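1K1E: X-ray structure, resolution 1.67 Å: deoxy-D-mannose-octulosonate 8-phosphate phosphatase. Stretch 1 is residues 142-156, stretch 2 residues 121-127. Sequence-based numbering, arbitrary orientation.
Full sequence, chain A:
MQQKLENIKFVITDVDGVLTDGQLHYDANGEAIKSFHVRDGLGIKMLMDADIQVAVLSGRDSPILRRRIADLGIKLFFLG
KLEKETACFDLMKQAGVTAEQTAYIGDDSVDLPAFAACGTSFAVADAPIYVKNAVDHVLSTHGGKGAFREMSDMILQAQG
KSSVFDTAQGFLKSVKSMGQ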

# COMPACT_ATOMS: atom_id res chain seq x y z
N HIS A 142 -0.83 0.60 12.74
CA HIS A 142 -1.34 1.71 11.93
C HIS A 142 -2.74 1.50 11.46
O HIS A 142 -3.17 0.34 11.28
CB HIS A 142 -0.51 1.95 10.68
CG HIS A 142 0.84 2.55 10.97
ND1 HIS A 142 1.59 3.22 10.02
CD2 HIS A 142 1.57 2.58 12.11
CE1 HIS A 142 2.72 3.63 10.56
NE2 HIS A 142 2.73 3.25 11.84
N GLY A 143 -3.46 2.60 11.22
CA GLY A 143 -4.79 2.46 10.72
C GLY A 143 -4.82 1.62 9.41
O GLY A 143 -3.93 1.71 8.55
N GLY A 144 -5.88 0.86 9.25
CA GLY A 144 -6.02 -0.00 8.06
C GLY A 144 -5.13 -1.24 8.00
O GLY A 144 -5.22 -2.04 7.03
N LYS A 145 -4.29 -1.41 9.03
CA LYS A 145 -3.39 -2.55 9.07
C LYS A 145 -3.72 -3.49 10.21
O LYS A 145 -2.86 -4.28 10.60
CB LYS A 145 -1.94 -2.11 9.21
CG LYS A 145 -1.53 -1.12 8.15
CD LYS A 145 -1.79 -1.60 6.76
CE LYS A 145 -1.20 -0.60 5.72
NZ LYS A 145 -1.88 -0.78 4.39
N GLY A 146 -4.96 -3.42 10.72
CA GLY A 146 -5.38 -4.26 11.84
C GLY A 146 -5.45 -3.57 13.19
O GLY A 146 -5.34 -4.23 14.23
N ALA A 147 -5.51 -2.23 13.19
CA ALA A 147 -5.56 -1.54 14.47
C ALA A 147 -6.88 -1.85 15.20
O ALA A 147 -6.94 -1.87 16.40
CB ALA A 147 -5.44 -0.08 14.23
N PHE A 148 -7.95 -2.03 14.43
CA PHE A 148 -9.21 -2.38 15.05
C PHE A 148 -9.07 -3.72 15.75
O PHE A 148 -9.49 -3.92 16.93
CB PHE A 148 -10.32 -2.44 14.00
CG PHE A 148 -11.66 -2.69 14.62
CD1 PHE A 148 -12.53 -1.64 14.83
CD2 PHE A 148 -12.00 -3.97 15.09
CE1 PHE A 148 -13.78 -1.83 15.54
CE2 PHE A 148 -13.24 -4.16 15.78
CZ PHE A 148 -14.13 -3.06 16.00
N ARG A 149 -8.48 -4.66 15.05
CA ARG A 149 -8.26 -6.01 15.60
C ARG A 149 -7.37 -5.97 16.84
O ARG A 149 -7.59 -6.71 17.79
CB ARG A 149 -7.60 -6.89 14.54
CG ARG A 149 -7.41 -8.33 14.98
CD ARG A 149 -8.66 -9.01 15.50
NE ARG A 149 -8.35 -10.41 15.87
CZ ARG A 149 -8.27 -11.39 15.00
NH1 ARG A 149 -8.49 -11.16 13.70
NH2 ARG A 149 -7.96 -12.59 15.42
N GLU A 150 -6.36 -5.10 16.85
CA GLU A 150 -5.50 -4.95 18.05
C GLU A 150 -6.37 -4.60 19.29
O GLU A 150 -6.25 -5.19 20.37
CB GLU A 150 -4.47 -3.85 17.83
CG GLU A 150 -3.54 -3.68 19.01
CD GLU A 150 -2.44 -2.65 18.71
OE1 GLU A 150 -1.78 -2.31 19.63
OE2 GLU A 150 -2.30 -2.19 17.55
N MET A 151 -7.26 -3.63 19.08
CA MET A 151 -8.20 -3.19 20.07
C MET A 151 -9.20 -4.30 20.42
O MET A 151 -9.41 -4.61 21.59
CB MET A 151 -8.96 -1.94 19.56
CG MET A 151 -10.03 -1.44 20.60
SD MET A 151 -11.12 -0.26 19.76
CE MET A 151 -11.85 -1.27 18.31
N SER A 152 -9.85 -4.91 19.42
CA SER A 152 -10.83 -5.97 19.82
C SER A 152 -10.19 -7.09 20.60
O SER A 152 -10.75 -7.58 21.59
CB SER A 152 -11.60 -6.54 18.62
OG SER A 152 -10.74 -7.09 17.65
N ASP A 153 -9.00 -7.49 20.19
CA ASP A 153 -8.30 -8.55 20.91
C ASP A 153 -8.09 -8.10 22.36
O ASP A 153 -8.27 -8.90 23.28
CB ASP A 153 -6.90 -8.79 20.33
CG ASP A 153 -6.89 -9.62 19.06
OD1 ASP A 153 -5.79 -9.69 18.51
OD2 ASP A 153 -7.90 -10.21 18.63
N MET A 154 -7.70 -6.84 22.55
CA MET A 154 -7.43 -6.32 23.91
C MET A 154 -8.69 -6.35 24.75
O MET A 154 -8.66 -6.77 25.94
CB MET A 154 -6.96 -4.85 23.87
CG MET A 154 -5.57 -4.63 23.35
SD MET A 154 -5.15 -2.87 23.52
CE MET A 154 -5.72 -2.57 25.14
N ILE A 155 -9.78 -5.87 24.16
CA ILE A 155 -11.04 -5.87 24.91
C ILE A 155 -11.46 -7.30 25.27
O ILE A 155 -11.81 -7.58 26.42
CB ILE A 155 -12.17 -5.17 24.08
CG1 ILE A 155 -11.77 -3.70 23.84
CG2 ILE A 155 -13.52 -5.30 24.84
CD1 ILE A 155 -12.70 -2.91 22.89
N LEU A 156 -11.49 -8.19 24.29
CA LEU A 156 -11.87 -9.58 24.57
C LEU A 156 -10.96 -10.26 25.57
O LEU A 156 -11.41 -11.06 26.42
CB LEU A 156 -11.90 -10.40 23.28
CG LEU A 156 -13.03 -9.98 22.33
CD1 LEU A 156 -12.84 -10.56 20.95
CD2 LEU A 156 -14.37 -10.44 22.91
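Stretch 2 (121-127) SFAVADA

Stretch 2 (S121–A127) packs along stretch 1 (H142–L156) of the same chain. It begins as the end of a strand, S121 to A123, and folds into a type I turn from V124 to A127, closed by A127 N to V124 O at 3.1 Å. The strand runs roughly antiparallel to helix 147–156, with 145° between their N-to-C directions and a closest axial approach of 9.9 Å. Strand alternation sets which residues meet the helix: F122 points toward it, while S121 and A123 point away. F122 (chi1 m) is the largest bump: stretch 1 covers 92 Å² of the residue, and M151, M154 and I155 line its ring. M151, extended through chi1 and chi2 (both t), lies over one face of the ring: its CG stands 3.4 Å from the F122 ring centroid, almost on the ring normal, and its SD is 3.5 Å from F122 CD1. M154 CE approaches the ring edge, 4.0 Å from F122 CE2, and I155 CG1 is 4.5 Å from F122 CZ. One turn before M151, A147 points toward stretch 2 and its CB meets V124 CG1 at 3.6 Å. V124 CB also rests 3.6 Å from G143 N, against bare backbone. Beyond, the two turns interlock. H142 to K145 form a type II turn, with G144 at positive phi, and D126 (chi1 p) reaches toward it: G143 N donates a nearly straight hydrogen bond to D126 OD2 at 2.8 Å. Water 1 bridges the same pair, donating to D126 OD1 at 2.9 Å and to G143 O at 2.8 Å. The H142 ring completes the fit, with D126 CB over one face, 4.0 Å from the H142 ring centroid, and A125 CB 3.5 Å from H142 CD2.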

# COMPACT_ATOMS: atom_id res chain seq x y z
N SER A 121 -11.26 5.33 24.84
CA SER A 121 -10.92 5.72 23.48
C SER A 121 -9.54 5.19 23.11
O SER A 121 -8.63 5.13 23.94
CB SER A 121 -10.90 7.25 23.39
OG SER A 121 -10.08 7.79 24.42
N PHE A 122 -9.39 4.88 21.83
CA PHE A 122 -8.18 4.35 21.23
C PHE A 122 -7.80 5.14 20.00
O PHE A 122 -8.67 5.56 19.24
CB PHE A 122 -8.44 2.95 20.72
CG PHE A 122 -8.72 1.94 21.83
CD1 PHE A 122 -10.00 1.82 22.36
CD2 PHE A 122 -7.73 1.09 22.29
CE1 PHE A 122 -10.29 0.90 23.33
CE2 PHE A 122 -8.02 0.12 23.29
CZ PHE A 122 -9.31 0.03 23.81
N ALA A 123 -6.49 5.31 19.80
CA ALA A 123 -6.04 5.99 18.59
C ALA A 123 -5.15 5.02 17.87
O ALA A 123 -4.39 4.28 18.53
CB ALA A 123 -5.24 7.29 18.95
N VAL A 124 -5.25 5.00 16.55
CA VAL A 124 -4.37 4.18 15.70
C VAL A 124 -2.96 4.74 15.78
O VAL A 124 -2.75 5.93 16.11
CB VAL A 124 -4.85 4.13 14.22
CG1 VAL A 124 -6.21 3.45 14.16
CG2 VAL A 124 -4.95 5.56 13.62
N ALA A 125 -1.99 3.88 15.51
CA ALA A 125 -0.57 4.28 15.63
C ALA A 125 -0.09 5.47 14.82
O ALA A 125 0.92 6.10 15.17
CB ALA A 125 0.30 3.10 15.33
N ASP A 126 -0.71 5.73 13.69
CA ASP A 126 -0.24 6.81 12.83
C ASP A 126 -1.08 8.05 12.99
O ASP A 126 -0.95 9.00 12.22
CB ASP A 126 -0.17 6.41 11.34
CG ASP A 126 -1.46 5.78 10.83
OD1 ASP A 126 -1.72 5.92 9.64
OD2 ASP A 126 -2.23 5.12 11.57
N ALA A 127 -1.90 8.07 14.04
CA ALA A 127 -2.68 9.26 14.33
C ALA A 127 -1.72 10.38 14.80
O ALA A 127 -0.62 10.12 15.31
CB ALA A 127 -3.71 8.99 15.48
O HOH W 1 -1.92 3.55 7.94